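Local atomic coordinates of sugar ABC transporter (Sugar-binding protein) (Bacillus halodurans, PDB entry 4YO7), a protein that binds myo-inositol in the cleft between its two lobes and probably delivers this or a related polyol or sugar to an ABC importer in the membrane. Residues 55-60 against 262-267; 93-98 against 119-124; 99-104 against 125-130; 171-176 against 203-208; 280-285 against 309-314. One frame throughout, in Å; residues are numbered along the deposited sequence. Where two conformers were deposited one is given.

Interaction 1: residues 55-60 against 262-267; sequences LDEFLT and DATPAA. With INS (1,2,3,4,5,6-hexahydroxy-cyclohexane), chain F.
F58 carries its ring trans to its own backbone N (chi1 174°), while D262 turns its carboxylate back beside its backbone N (chi1 -78°), and the two side chains meet next to the bound inositol. D262 OD1 lies 3.7 Å from F58 CB. D262 OD2 stands 3.9 Å above one face of the F58 ring, displaced toward the rim, and the carboxylate is only 23° from parallel to the ring. Both oxygens of this carboxylate take a hydroxyl of the ligand: INS O3 donates to D262 OD1 at 2.6 Å and INS O4 to D262 OD2 at 2.5 Å. D56 grips two other neighbouring hydroxyls in the same fashion, with INS O2 bonded to D56 OD1 at 2.8 Å and INS O1 to D56 OD2 at 2.7 Å. D56 OD1 also receives L59 N at 2.9 Å as the N-cap of helix 57-70, which ties the ligand-binding carboxylate to the helix start. T264 caps helix 265-272 likewise, accepting from A267 N through OG1. Farther from the ligand, a water donates to E57 OE2 and accepts from A266 N, bridging the two helix starts. D56 follows a strand of one sheet and D262 a strand of the other, so this is the interlobe pocket of the periplasmic binding protein fold, its polyol clasped between two lobes.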
# COMPACT_ATOMS: atom_id res chain seq x y z
N LEU A 55 10.66 2.56 4.30
CA LEU A 55 10.29 3.89 3.80
C LEU A 55 10.29 3.92 2.28
O LEU A 55 11.09 4.62 1.65
CB LEU A 55 11.23 4.94 4.40
CG LEU A 55 11.07 5.05 5.92
CD1 LEU A 55 12.16 5.95 6.48
CD2 LEU A 55 9.71 5.57 6.32
N ASP A 56 9.37 3.18 1.68
CA ASP A 56 9.25 3.19 0.23
C ASP A 56 8.45 4.42 -0.23
O ASP A 56 8.12 5.29 0.59
CB ASP A 56 8.67 1.86 -0.27
CG ASP A 56 7.26 1.56 0.25
OD1 ASP A 56 6.44 2.48 0.40
OD2 ASP A 56 6.95 0.35 0.46
N GLU A 57 8.21 4.54 -1.54
CA GLU A 57 7.66 5.78 -2.08
C GLU A 57 6.36 6.17 -1.38
O GLU A 57 6.22 7.28 -0.88
CB GLU A 57 7.43 5.66 -3.59
CG GLU A 57 7.07 6.98 -4.30
CD GLU A 57 8.25 7.89 -4.58
OE1 GLU A 57 9.42 7.48 -4.35
OE2 GLU A 57 8.02 9.03 -5.04
N PHE A 58 5.41 5.25 -1.31
CA PHE A 58 4.13 5.54 -0.68
C PHE A 58 4.24 5.64 0.84
O PHE A 58 3.69 6.56 1.47
CB PHE A 58 3.10 4.49 -1.08
CG PHE A 58 1.79 4.62 -0.37
CD1 PHE A 58 0.81 5.47 -0.86
CD2 PHE A 58 1.54 3.94 0.81
CE1 PHE A 58 -0.41 5.61 -0.21
CE2 PHE A 58 0.31 4.10 1.47
CZ PHE A 58 -0.65 4.93 0.95
N LEU A 59 4.97 4.71 1.47
CA LEU A 59 4.98 4.65 2.92
C LEU A 59 5.72 5.84 3.52
O LEU A 59 5.48 6.21 4.67
CB LEU A 59 5.58 3.33 3.41
CG LEU A 59 4.64 2.13 3.27
CD1 LEU A 59 5.40 0.89 3.67
CD2 LEU A 59 3.32 2.26 4.09
N THR A 60 6.58 6.48 2.74
CA THR A 60 7.24 7.68 3.24
C THR A 60 6.22 8.77 3.52
O THR A 60 6.32 9.48 4.52
CB THR A 60 8.33 8.17 2.27
OG1 THR A 60 9.36 7.19 2.20
CG2 THR A 60 8.94 9.50 2.75
N ASP A 262 -2.05 3.82 -6.08
CA ASP A 262 -1.57 4.64 -4.95
C ASP A 262 -1.90 6.12 -5.20
O ASP A 262 -2.24 6.84 -4.28
CB ASP A 262 -0.06 4.54 -4.70
CG ASP A 262 0.36 3.26 -3.95
OD1 ASP A 262 1.56 2.93 -4.05
OD2 ASP A 262 -0.48 2.60 -3.29
N ALA A 263 -1.77 6.56 -6.45
CA ALA A 263 -1.89 7.97 -6.83
C ALA A 263 -0.87 8.82 -6.07
O ALA A 263 -1.19 9.88 -5.52
CB ALA A 263 -3.30 8.50 -6.60
N THR A 264 0.37 8.35 -6.06
CA THR A 264 1.46 9.16 -5.51
C THR A 264 1.68 10.41 -6.37
O THR A 264 1.24 10.48 -7.51
CB THR A 264 2.79 8.40 -5.47
OG1 THR A 264 3.14 8.01 -6.80
CG2 THR A 264 2.72 7.18 -4.57
N PRO A 265 2.37 11.40 -5.80
CA PRO A 265 2.65 12.56 -6.64
C PRO A 265 3.41 12.22 -7.92
O PRO A 265 3.12 12.82 -8.96
CB PRO A 265 3.48 13.45 -5.71
CG PRO A 265 2.89 13.19 -4.36
CD PRO A 265 2.61 11.69 -4.37
N ALA A 266 4.36 11.29 -7.86
CA ALA A 266 5.07 10.85 -9.05
C ALA A 266 4.10 10.30 -10.09
O ALA A 266 4.25 10.55 -11.26
CB ALA A 266 6.12 9.80 -8.70
N ALA A 267 3.12 9.52 -9.64
CA ALA A 267 2.15 8.92 -10.54
C ALA A 267 1.26 9.99 -11.17
O ALA A 267 0.95 9.94 -12.35
CB ALA A 267 1.31 7.90 -9.79
C1 INS F . 3.55 -0.90 0.05
C2 INS F . 3.88 0.11 -1.04
C3 INS F . 2.74 0.12 -2.07
C4 INS F . 1.40 0.48 -1.41
C5 INS F . 1.11 -0.52 -0.28
C6 INS F . 2.25 -0.53 0.73
O1 INS F . 4.60 -0.92 1.05
O2 INS F . 3.98 1.39 -0.43
O3 INS F . 3.11 1.09 -3.09
O4 INS F . 0.35 0.37 -2.38
O5 INS F . -0.09 -0.10 0.40
O6 INS F . 1.95 -1.56 1.75
O HOH W 1 5.70 10.63 -5.32

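Interaction 2: residues 93-98 against 119-124; sequences QVENFI and VNMVND
M121, built as selenomethionine, reaches across from its helix to lie against V94, E95 and I98 of the helix beside it. Its CG is trans to the backbone N (chi1 -177°) and the chain bends at the last torsion (chi3 57°), which swings the methyl group toward V94. M121 CE thus sits 3.6 Å from V94 CG1, the two side chains meeting at a slant. E95 crosses M121 nearly at a right angle, with the methylene E95 CG against M121 SE at 3.6 Å, so an acidic residue contributes the apolar part of its chain here. Nearer the base of the M121 chain, I98 CD1 rests 3.5 Å from M121 CG. Helices 87-100 and 112-125 run parallel, their local axes 2° apart and 10.5 Å distant, as neighbouring helices do on one side of an alpha/beta sheet. Helix 112-125 is itself the crossover between strands 104-107 and 129-132, and both helices lean on I105. Closer to that sheet, V122 meets V94 crosswise: V94 CG1 and V122 CG2 are 3.4 Å apart, tighter than usual for two methyl groups. I98 CD1 is also 4.0 Å from V122 CG2, so this V122 methyl is touched by two branched side chains. On the sheet side, V94 packs on V107, and V122 on I105 and I129. E95, in contrast, is at the exposed edge, where M121 is also partly open to solvent.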
# COMPACT_ATOMS: atom_id res chain seq x y z
N GLN A 93 12.16 -4.90 17.25
CA GLN A 93 11.59 -3.61 17.60
C GLN A 93 10.37 -3.76 18.48
O GLN A 93 10.22 -3.09 19.49
CB GLN A 93 11.27 -2.82 16.32
CG GLN A 93 12.55 -2.47 15.59
CD GLN A 93 12.37 -1.91 14.19
OE1 GLN A 93 11.29 -1.97 13.60
NE2 GLN A 93 13.45 -1.34 13.64
N VAL A 94 9.49 -4.66 18.10
CA VAL A 94 8.29 -4.92 18.90
C VAL A 94 8.62 -5.48 20.28
O VAL A 94 8.04 -5.05 21.27
CB VAL A 94 7.34 -5.85 18.12
CG1 VAL A 94 6.15 -6.29 18.96
CG2 VAL A 94 6.85 -5.11 16.89
N GLU A 95 9.56 -6.41 20.35
CA GLU A 95 9.99 -6.95 21.65
C GLU A 95 10.53 -5.84 22.56
O GLU A 95 10.32 -5.86 23.77
CB GLU A 95 11.04 -8.04 21.44
CG GLU A 95 10.44 -9.33 20.88
CD GLU A 95 11.50 -10.34 20.42
OE1 GLU A 95 12.70 -10.00 20.42
OE2 GLU A 95 11.12 -11.46 20.05
N ASN A 96 11.28 -4.91 21.98
CA ASN A 96 11.78 -3.76 22.71
C ASN A 96 10.65 -2.87 23.22
O ASN A 96 10.65 -2.44 24.36
CB ASN A 96 12.75 -2.94 21.84
CG ASN A 96 13.31 -1.73 22.56
OD1 ASN A 96 12.82 -0.64 22.41
ND2 ASN A 96 14.34 -1.94 23.36
N PHE A 97 9.66 -2.62 22.37
CA PHE A 97 8.49 -1.86 22.80
C PHE A 97 7.77 -2.54 23.96
O PHE A 97 7.35 -1.88 24.90
CB PHE A 97 7.50 -1.65 21.66
CG PHE A 97 8.04 -0.88 20.48
CD1 PHE A 97 9.07 0.04 20.58
CD2 PHE A 97 7.42 -1.05 19.24
CE1 PHE A 97 9.51 0.73 19.45
CE2 PHE A 97 7.85 -0.37 18.14
CZ PHE A 97 8.88 0.52 18.24
N ILE A 98 7.63 -3.87 23.92
CA ILE A 98 7.02 -4.60 25.02
C ILE A 98 7.86 -4.47 26.28
O ILE A 98 7.33 -4.19 27.35
CB ILE A 98 6.84 -6.07 24.67
CG1 ILE A 98 5.79 -6.20 23.58
CG2 ILE A 98 6.45 -6.88 25.89
CD1 ILE A 98 5.70 -7.59 22.95
N VAL A 119 1.37 -9.95 16.58
CA VAL A 119 0.11 -9.67 17.26
C VAL A 119 -0.10 -10.58 18.47
O VAL A 119 -0.53 -10.12 19.53
CB VAL A 119 -1.07 -9.78 16.27
CG1 VAL A 119 -2.40 -9.64 16.98
CG2 VAL A 119 -0.96 -8.72 15.23
N ASN A 120 0.25 -11.86 18.34
CA ASN A 120 0.13 -12.76 19.47
C ASN A 120 0.95 -12.31 20.67
O ASN A 120 0.47 -12.32 21.81
CB ASN A 120 0.55 -14.18 19.08
CG ASN A 120 -0.48 -14.87 18.20
OD1 ASN A 120 -1.67 -14.55 18.24
ND2 ASN A 120 -0.03 -15.84 17.42
N MSE A 121 2.18 -11.90 20.40
CA MSE A 121 3.10 -11.47 21.44
C MSE A 121 2.63 -10.20 22.13
O MSE A 121 2.68 -10.11 23.37
CB MSE A 121 4.48 -11.28 20.81
CG MSE A 121 5.55 -10.91 21.76
SE MSE A 121 7.27 -10.94 20.84
CE MSE A 121 7.04 -9.73 19.36
N VAL A 122 2.16 -9.22 21.35
CA VAL A 122 1.76 -7.96 21.90
C VAL A 122 0.45 -8.18 22.66
O VAL A 122 0.27 -7.64 23.74
CB VAL A 122 1.64 -6.86 20.81
CG1 VAL A 122 1.16 -5.54 21.39
CG2 VAL A 122 2.98 -6.66 20.19
N ASN A 123 -0.47 -8.97 22.11
CA ASN A 123 -1.69 -9.31 22.86
C ASN A 123 -1.37 -9.96 24.21
O ASN A 123 -1.97 -9.61 25.24
CB ASN A 123 -2.59 -10.24 22.08
CG ASN A 123 -3.36 -9.56 20.95
OD1 ASN A 123 -3.58 -8.35 20.95
ND2 ASN A 123 -3.79 -10.36 20.01
N ASP A 124 -0.44 -10.91 24.23
CA ASP A 124 -0.05 -11.57 25.48
C ASP A 124 0.52 -10.56 26.46
O ASP A 124 0.35 -10.73 27.65
CB ASP A 124 0.97 -12.69 25.26
CG ASP A 124 0.35 -13.94 24.65
OD1 ASP A 124 -0.89 -14.09 24.70
OD2 ASP A 124 1.11 -14.78 24.15

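Interaction 3: residues 99-104 against 125-130; sequences SRNVDA and AGIPII
Apolar packing between the two segments centres on I127, whose branches lie against the backbone of V102 to A104. Its CG1 is placed trans to the carbonyl carbon (chi1 -61°), and this sends CG2 toward residues 102-104, 3.6 Å from V102 O and 3.9 Å from A104 CA. I127 CD1 flanks the same carbonyl, 3.7 Å from V102 O, so two branches of one side chain brace a single peptide. The side chains themselves touch more lightly, with V102 CG2 and I127 CG2 4.3 Å apart. Cutting I127 back to an alanine would probably open a gap between V102 and V122, which also packs on I127, and leave the V102 peptide freer to shift. Contacts of ring and carbonyl follow at P128, whose CD lies 3.4 Å from D103 O. Of polar character there is a CA-H...O contact, A104 CA to P128 O at 3.6 Å (132° at the hydrogen), while the conventional bonds of P128 and I130 go to I105 in the strand that A104 leads into. The D103 carboxylate is engaged with V47 N. Backbone turns complete the set: N101 and G126 each end a helix with positive phi, in a Schellman motif. Two helix-to-strand turns therefore lie side by side and deliver strands 104-107 and 129-132 as adjacent parallel partners, the repeated connection of a Rossmann-like alpha/beta lobe.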
# COMPACT_ATOMS: atom_id res chain seq x y z
N SER A 99 9.17 -4.62 26.15
CA SER A 99 10.02 -4.58 27.33
C SER A 99 10.06 -3.20 28.00
O SER A 99 10.27 -3.11 29.21
CB SER A 99 11.42 -5.05 26.99
OG SER A 99 12.19 -4.10 26.30
N ARG A 100 9.87 -2.16 27.20
CA ARG A 100 9.77 -0.77 27.67
C ARG A 100 8.43 -0.47 28.32
O ARG A 100 8.26 0.56 28.98
CB ARG A 100 9.97 0.21 26.51
CG ARG A 100 11.36 0.39 25.99
CD ARG A 100 11.25 1.19 24.69
NE ARG A 100 12.56 1.59 24.15
CZ ARG A 100 13.14 2.76 24.37
NH1 ARG A 100 12.55 3.68 25.12
NH2 ARG A 100 14.33 3.02 23.83
N ASN A 101 7.46 -1.35 28.08
CA ASN A 101 6.07 -1.19 28.50
C ASN A 101 5.41 0.05 27.90
O ASN A 101 4.79 0.85 28.61
CB ASN A 101 5.93 -1.19 30.03
CG ASN A 101 4.56 -1.62 30.49
OD1 ASN A 101 3.87 -2.37 29.79
ND2 ASN A 101 4.13 -1.14 31.65
N VAL A 102 5.56 0.22 26.59
CA VAL A 102 4.88 1.32 25.91
C VAL A 102 3.37 1.18 26.05
O VAL A 102 2.83 0.12 26.38
CB VAL A 102 5.24 1.41 24.41
CG1 VAL A 102 6.77 1.56 24.21
CG2 VAL A 102 4.71 0.20 23.64
N ASP A 103 2.67 2.28 25.81
CA ASP A 103 1.23 2.35 26.01
C ASP A 103 0.42 1.89 24.82
O ASP A 103 -0.73 1.47 24.97
CB ASP A 103 0.86 3.78 26.40
CG ASP A 103 1.49 4.18 27.70
OD1 ASP A 103 0.94 3.81 28.77
OD2 ASP A 103 2.55 4.85 27.66
N ALA A 104 1.03 1.92 23.64
CA ALA A 104 0.43 1.34 22.43
C ALA A 104 1.51 1.15 21.40
O ALA A 104 2.55 1.81 21.43
CB ALA A 104 -0.69 2.21 21.87
N ALA A 125 1.16 -9.50 25.96
CA ALA A 125 1.74 -8.46 26.81
C ALA A 125 0.70 -7.50 27.35
O ALA A 125 0.99 -6.69 28.23
CB ALA A 125 2.82 -7.68 26.04
N GLY A 126 -0.51 -7.55 26.80
CA GLY A 126 -1.59 -6.70 27.24
C GLY A 126 -1.45 -5.26 26.77
O GLY A 126 -1.94 -4.35 27.42
N ILE A 127 -0.78 -5.07 25.63
CA ILE A 127 -0.55 -3.73 25.07
C ILE A 127 -1.39 -3.61 23.79
O ILE A 127 -1.42 -4.51 22.99
CB ILE A 127 0.94 -3.50 24.76
CG1 ILE A 127 1.79 -3.61 26.04
CG2 ILE A 127 1.18 -2.15 24.07
CD1 ILE A 127 3.30 -3.55 25.79
N PRO A 128 -2.13 -2.51 23.63
CA PRO A 128 -2.87 -2.36 22.35
C PRO A 128 -1.96 -2.33 21.13
O PRO A 128 -0.91 -1.69 21.14
CB PRO A 128 -3.59 -1.02 22.49
CG PRO A 128 -3.48 -0.61 23.91
CD PRO A 128 -2.42 -1.42 24.59
N ILE A 129 -2.39 -2.98 20.07
CA ILE A 129 -1.62 -2.98 18.82
C ILE A 129 -2.53 -2.58 17.65
O ILE A 129 -3.58 -3.20 17.37
CB ILE A 129 -0.96 -4.33 18.57
CG1 ILE A 129 -0.20 -4.27 17.22
CG2 ILE A 129 -1.94 -5.49 18.68
CD1 ILE A 129 0.85 -5.26 17.08
N ILE A 130 -2.10 -1.51 17.00
CA ILE A 130 -2.79 -0.95 15.85
C ILE A 130 -2.03 -1.41 14.62
O ILE A 130 -0.82 -1.20 14.54
CB ILE A 130 -2.82 0.60 15.89
CG1 ILE A 130 -3.45 1.17 17.19
CG2 ILE A 130 -3.50 1.17 14.64
CD1 ILE A 130 -4.53 0.38 17.86

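Interaction 4: residues 171-176 against 203-208; sequences IAIMDG and VLQGTA
D175 and Q205 join their side chains on one face of a parallel strand pair, and the D175 chain can be traced outward from the backbone. Its CB lies alongside the neighbouring strand, 3.7 Å from G206 O and 3.9 Å from T207 CA. The carboxylate is turned back beside the backbone N (chi1 -82°), and this directs OD2 toward Q205. Q205 NE2 donates to D175 OD2 at 2.9 Å, nearly straight (163°), on the syn side and somewhat out of the carboxylate plane; the amide and carboxylate planes are 60° apart. D175 OD1 accepts from T187 and Q183, while Q205 OE1 is hydrogen-bonded to K191 NZ. A leucine in place of D175 would probably leave Q205 NE2, T187 and Q183 without the carboxylate that accepts from all three. Along the backbone the two strands alternate as donors and acceptors: I173 N to L204 O at 2.9 Å, G206 N to I173 O at 3.1 Å and D175 N to G206 O at 2.8 Å. At the end T207 OG1 donates to G176 O at 2.7 Å, standing above the carbonyl plane. Strand 200-207 is the outermost of four, with strand 231-234 on the far side of 169-175; helix 181-195, the crossover of this beta-alpha-beta unit, lies over I173 and Q205, while A172, M174 and L204 face W222 of helix 212-224.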
# COMPACT_ATOMS: atom_id res chain seq x y z
N ILE A 171 -3.71 -8.68 -21.32
CA ILE A 171 -3.33 -7.97 -20.11
C ILE A 171 -2.04 -8.57 -19.55
O ILE A 171 -1.93 -9.79 -19.46
CB ILE A 171 -4.44 -8.05 -19.06
CG1 ILE A 171 -5.80 -7.67 -19.68
CG2 ILE A 171 -4.11 -7.18 -17.87
CD1 ILE A 171 -5.83 -6.28 -20.26
N ALA A 172 -1.09 -7.72 -19.18
CA ALA A 172 0.10 -8.12 -18.43
C ALA A 172 -0.02 -7.54 -17.02
O ALA A 172 -0.16 -6.33 -16.87
CB ALA A 172 1.36 -7.61 -19.12
N ILE A 173 -0.02 -8.42 -16.02
CA ILE A 173 -0.17 -8.01 -14.63
C ILE A 173 1.17 -8.03 -13.92
O ILE A 173 1.86 -9.06 -13.92
CB ILE A 173 -1.15 -8.93 -13.86
CG1 ILE A 173 -2.57 -8.75 -14.41
CG2 ILE A 173 -1.15 -8.61 -12.36
CD1 ILE A 173 -3.59 -9.70 -13.80
N MSE A 174 1.55 -6.89 -13.32
CA MSE A 174 2.73 -6.82 -12.45
C MSE A 174 2.32 -6.98 -11.00
O MSE A 174 1.74 -6.08 -10.39
CB MSE A 174 3.50 -5.50 -12.64
CG MSE A 174 4.03 -5.35 -14.02
SE MSE A 174 5.22 -3.79 -14.09
CE MSE A 174 6.14 -4.25 -15.74
N ASP A 175 2.62 -8.15 -10.47
CA ASP A 175 2.50 -8.42 -9.04
C ASP A 175 3.49 -7.61 -8.24
O ASP A 175 4.66 -7.42 -8.64
CB ASP A 175 2.74 -9.92 -8.70
CG ASP A 175 1.52 -10.80 -8.92
OD1 ASP A 175 0.37 -10.43 -8.55
OD2 ASP A 175 1.74 -11.93 -9.43
N GLY A 176 3.04 -7.15 -7.09
CA GLY A 176 3.93 -6.56 -6.12
C GLY A 176 4.69 -7.62 -5.33
O GLY A 176 4.93 -8.75 -5.82
N VAL A 203 -2.11 -12.52 -20.28
CA VAL A 203 -1.11 -13.19 -21.10
C VAL A 203 0.27 -13.25 -20.43
O VAL A 203 1.09 -14.08 -20.79
CB VAL A 203 -0.94 -12.52 -22.49
CG1 VAL A 203 -2.24 -12.63 -23.29
CG2 VAL A 203 -0.49 -11.06 -22.38
N LEU A 204 0.50 -12.37 -19.45
CA LEU A 204 1.77 -12.32 -18.73
C LEU A 204 1.45 -11.95 -17.29
O LEU A 204 0.57 -11.12 -17.04
CB LEU A 204 2.73 -11.30 -19.32
CG LEU A 204 3.27 -11.61 -20.71
CD1 LEU A 204 3.85 -10.35 -21.34
CD2 LEU A 204 4.31 -12.71 -20.68
N GLN A 205 2.16 -12.56 -16.36
CA GLN A 205 2.03 -12.21 -14.95
C GLN A 205 3.36 -12.47 -14.29
O GLN A 205 3.87 -13.59 -14.33
CB GLN A 205 0.94 -13.02 -14.26
CG GLN A 205 0.73 -12.58 -12.84
CD GLN A 205 -0.36 -13.37 -12.13
OE1 GLN A 205 -1.13 -14.11 -12.75
NE2 GLN A 205 -0.41 -13.23 -10.81
N GLY A 206 3.92 -11.43 -13.69
CA GLY A 206 5.18 -11.55 -13.01
C GLY A 206 5.30 -10.50 -11.93
O GLY A 206 4.56 -9.53 -11.94
N THR A 207 6.25 -10.69 -11.02
CA THR A 207 6.44 -9.73 -9.92
C THR A 207 7.60 -8.77 -10.18
O THR A 207 8.70 -9.16 -10.62
CB THR A 207 6.66 -10.46 -8.59
OG1 THR A 207 6.84 -9.51 -7.53
CG2 THR A 207 7.86 -11.36 -8.64
N ALA A 208 7.36 -7.50 -9.88
CA ALA A 208 8.43 -6.50 -9.88
C ALA A 208 8.52 -5.83 -8.50
O ALA A 208 9.06 -4.74 -8.35
CB ALA A 208 8.24 -5.47 -11.00

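Interaction 5: residues 280-285 against 309-314; sequences VFQDAK and IPYELV. With INS (1,2,3,4,5,6-hexahydroxy-cyclohexane), chain F.
V280 and F281 pair with L313 and E312 in a two-stranded antiparallel ribbon, probably part of the hinge through which the chain passes between the lobes of this binding protein. The tight part is the hydrogen-bonded pair F281 and E312, where F281 N donates to E312 O at 2.7 Å and E312 N returns to F281 O at 3.2 Å; E312 OE1 is hydrogen-bonded to Y322 OH. Side chains close in around it. V280 CG1 lies 3.7 Å from Y311 CB, the two side chains crossing at about a right angle, and V314 CG2 rests against F281 CB. Q282 runs alongside Y311 and points the same way, Q282 CG lying 3.6 Å from Y311 CE1 with amide and ring planes 42° apart. Y311 OH is hydrogen-bonded to R186 NH2. At the other end the chains part, and D283 meets I309 through the single methyl I309 CG2, which lies 3.9 Å from D283 CB and equally near its OD2. There a water accepts from D283 N at 2.9 Å and donates to P310 O at 2.9 Å, bridging the two backbones where no direct bond joins them, and P310 itself is exposed. The extended Q282 chain, trans at its first torsion (chi1 -166°), carries its amide to the ligand, with OE1 held by Q287 while Q282 NE2 donates to INS O5 at 3.1 Å and 164°.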
# COMPACT_ATOMS: atom_id res chain seq x y z
N VAL A 280 -5.14 4.69 -8.74
CA VAL A 280 -6.14 4.59 -7.70
C VAL A 280 -5.58 5.20 -6.43
O VAL A 280 -4.58 4.73 -5.90
CB VAL A 280 -6.55 3.13 -7.45
CG1 VAL A 280 -7.66 3.07 -6.39
CG2 VAL A 280 -7.01 2.45 -8.74
N PHE A 281 -6.23 6.27 -5.95
CA PHE A 281 -5.76 6.97 -4.77
C PHE A 281 -5.88 6.13 -3.52
O PHE A 281 -6.95 5.62 -3.20
CB PHE A 281 -6.56 8.27 -4.61
CG PHE A 281 -6.27 9.04 -3.33
CD1 PHE A 281 -5.08 9.73 -3.17
CD2 PHE A 281 -7.22 9.11 -2.31
CE1 PHE A 281 -4.83 10.44 -2.00
CE2 PHE A 281 -6.97 9.82 -1.16
CZ PHE A 281 -5.78 10.49 -1.01
N GLN A 282 -4.74 5.98 -2.83
CA GLN A 282 -4.66 5.43 -1.49
C GLN A 282 -4.21 6.57 -0.58
O GLN A 282 -3.23 7.25 -0.84
CB GLN A 282 -3.68 4.24 -1.40
CG GLN A 282 -3.88 3.47 -0.11
CD GLN A 282 -2.95 2.33 0.16
OE1 GLN A 282 -3.09 1.68 1.18
NE2 GLN A 282 -1.98 2.09 -0.71
N ASP A 283 -4.95 6.77 0.49
CA ASP A 283 -4.80 7.95 1.33
C ASP A 283 -3.72 7.75 2.38
O ASP A 283 -4.01 7.36 3.52
CB ASP A 283 -6.14 8.27 1.97
CG ASP A 283 -6.15 9.61 2.70
OD1 ASP A 283 -5.14 10.35 2.70
OD2 ASP A 283 -7.21 9.94 3.27
N ALA A 284 -2.47 8.02 1.98
CA ALA A 284 -1.34 7.87 2.88
C ALA A 284 -1.47 8.76 4.12
O ALA A 284 -1.21 8.31 5.26
CB ALA A 284 -0.03 8.18 2.15
N LYS A 285 -1.86 10.02 3.89
CA LYS A 285 -1.98 10.98 4.98
C LYS A 285 -3.06 10.55 5.96
O LYS A 285 -2.85 10.56 7.17
CB LYS A 285 -2.27 12.38 4.45
CG LYS A 285 -2.39 13.43 5.55
CD LYS A 285 -1.88 14.81 5.10
CE LYS A 285 -1.63 15.74 6.30
NZ LYS A 285 -0.34 15.43 7.02
N ILE A 309 -10.38 3.31 5.04
CA ILE A 309 -10.44 4.49 4.22
C ILE A 309 -10.60 4.07 2.76
O ILE A 309 -9.88 3.19 2.30
CB ILE A 309 -9.18 5.34 4.41
CG1 ILE A 309 -8.98 5.63 5.91
CG2 ILE A 309 -9.28 6.62 3.58
CD1 ILE A 309 -7.66 6.31 6.27
N PRO A 310 -11.56 4.68 2.03
CA PRO A 310 -11.80 4.20 0.67
C PRO A 310 -10.66 4.48 -0.28
O PRO A 310 -9.97 5.49 -0.17
CB PRO A 310 -13.04 4.98 0.22
CG PRO A 310 -13.65 5.50 1.45
CD PRO A 310 -12.55 5.69 2.45
N TYR A 311 -10.45 3.56 -1.21
CA TYR A 311 -9.71 3.82 -2.42
C TYR A 311 -10.57 4.64 -3.39
O TYR A 311 -11.80 4.51 -3.38
CB TYR A 311 -9.32 2.51 -3.09
CG TYR A 311 -8.13 1.76 -2.55
CD1 TYR A 311 -6.84 2.20 -2.83
CD2 TYR A 311 -8.28 0.59 -1.85
CE1 TYR A 311 -5.74 1.49 -2.40
CE2 TYR A 311 -7.18 -0.13 -1.40
CZ TYR A 311 -5.91 0.33 -1.70
OH TYR A 311 -4.81 -0.37 -1.29
N GLU A 312 -9.95 5.48 -4.23
CA GLU A 312 -10.69 6.30 -5.21
C GLU A 312 -10.03 6.24 -6.58
O GLU A 312 -8.84 6.50 -6.72
CB GLU A 312 -10.78 7.76 -4.74
CG GLU A 312 -11.34 7.92 -3.33
CD GLU A 312 -11.38 9.36 -2.85
OE1 GLU A 312 -11.41 10.29 -3.69
OE2 GLU A 312 -11.39 9.58 -1.62
N LEU A 313 -10.82 5.95 -7.61
CA LEU A 313 -10.31 5.89 -8.97
C LEU A 313 -9.82 7.26 -9.42
O LEU A 313 -10.51 8.26 -9.23
CB LEU A 313 -11.39 5.40 -9.94
CG LEU A 313 -10.98 5.31 -11.41
CD1 LEU A 313 -9.91 4.24 -11.63
CD2 LEU A 313 -12.20 5.05 -12.28
N VAL A 314 -8.63 7.30 -10.02
CA VAL A 314 -8.09 8.53 -10.58
C VAL A 314 -7.83 8.38 -12.08
O VAL A 314 -7.16 7.42 -12.51
CB VAL A 314 -6.78 8.95 -9.89
CG1 VAL A 314 -6.34 10.33 -10.40
CG2 VAL A 314 -6.93 8.95 -8.37
C1 INS F . 3.55 -0.90 0.05
C2 INS F . 3.88 0.11 -1.04
C3 INS F . 2.74 0.12 -2.07
C4 INS F . 1.40 0.48 -1.41
C5 INS F . 1.11 -0.52 -0.28
C6 INS F . 2.25 -0.53 0.73
O1 INS F . 4.60 -0.92 1.05
O2 INS F . 3.98 1.39 -0.43
O3 INS F . 3.11 1.09 -3.09
O4 INS F . 0.35 0.37 -2.38
O5 INS F . -0.09 -0.10 0.40
O6 INS F . 1.95 -1.56 1.75
O HOH W 2 -7.27 5.05 0.65

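Interactions 1 and 5 share the myo-inositol and touch directly, their centres about 11 Å apart: D262 N lies 2.7 Å from V280 O and D262 O 3.0 Å from Q282 N, probable hydrogen bonds that connect a ligand-binding aspartate to the ribbon of 280-285. Interactions 2 and 3 form a second pair, centres about 7 Å apart, because each helix of interaction 2 runs on into a turn of interaction 3; V122 CG1 comes within 3.2 Å of I127 O. Interaction 4 belongs to the other lobe, its centre about 39 Å from that of interaction 3 and about 20 Å from that of interaction 1, yet G176, just past the end of strand 169-175, is about 8 Å from the inositol.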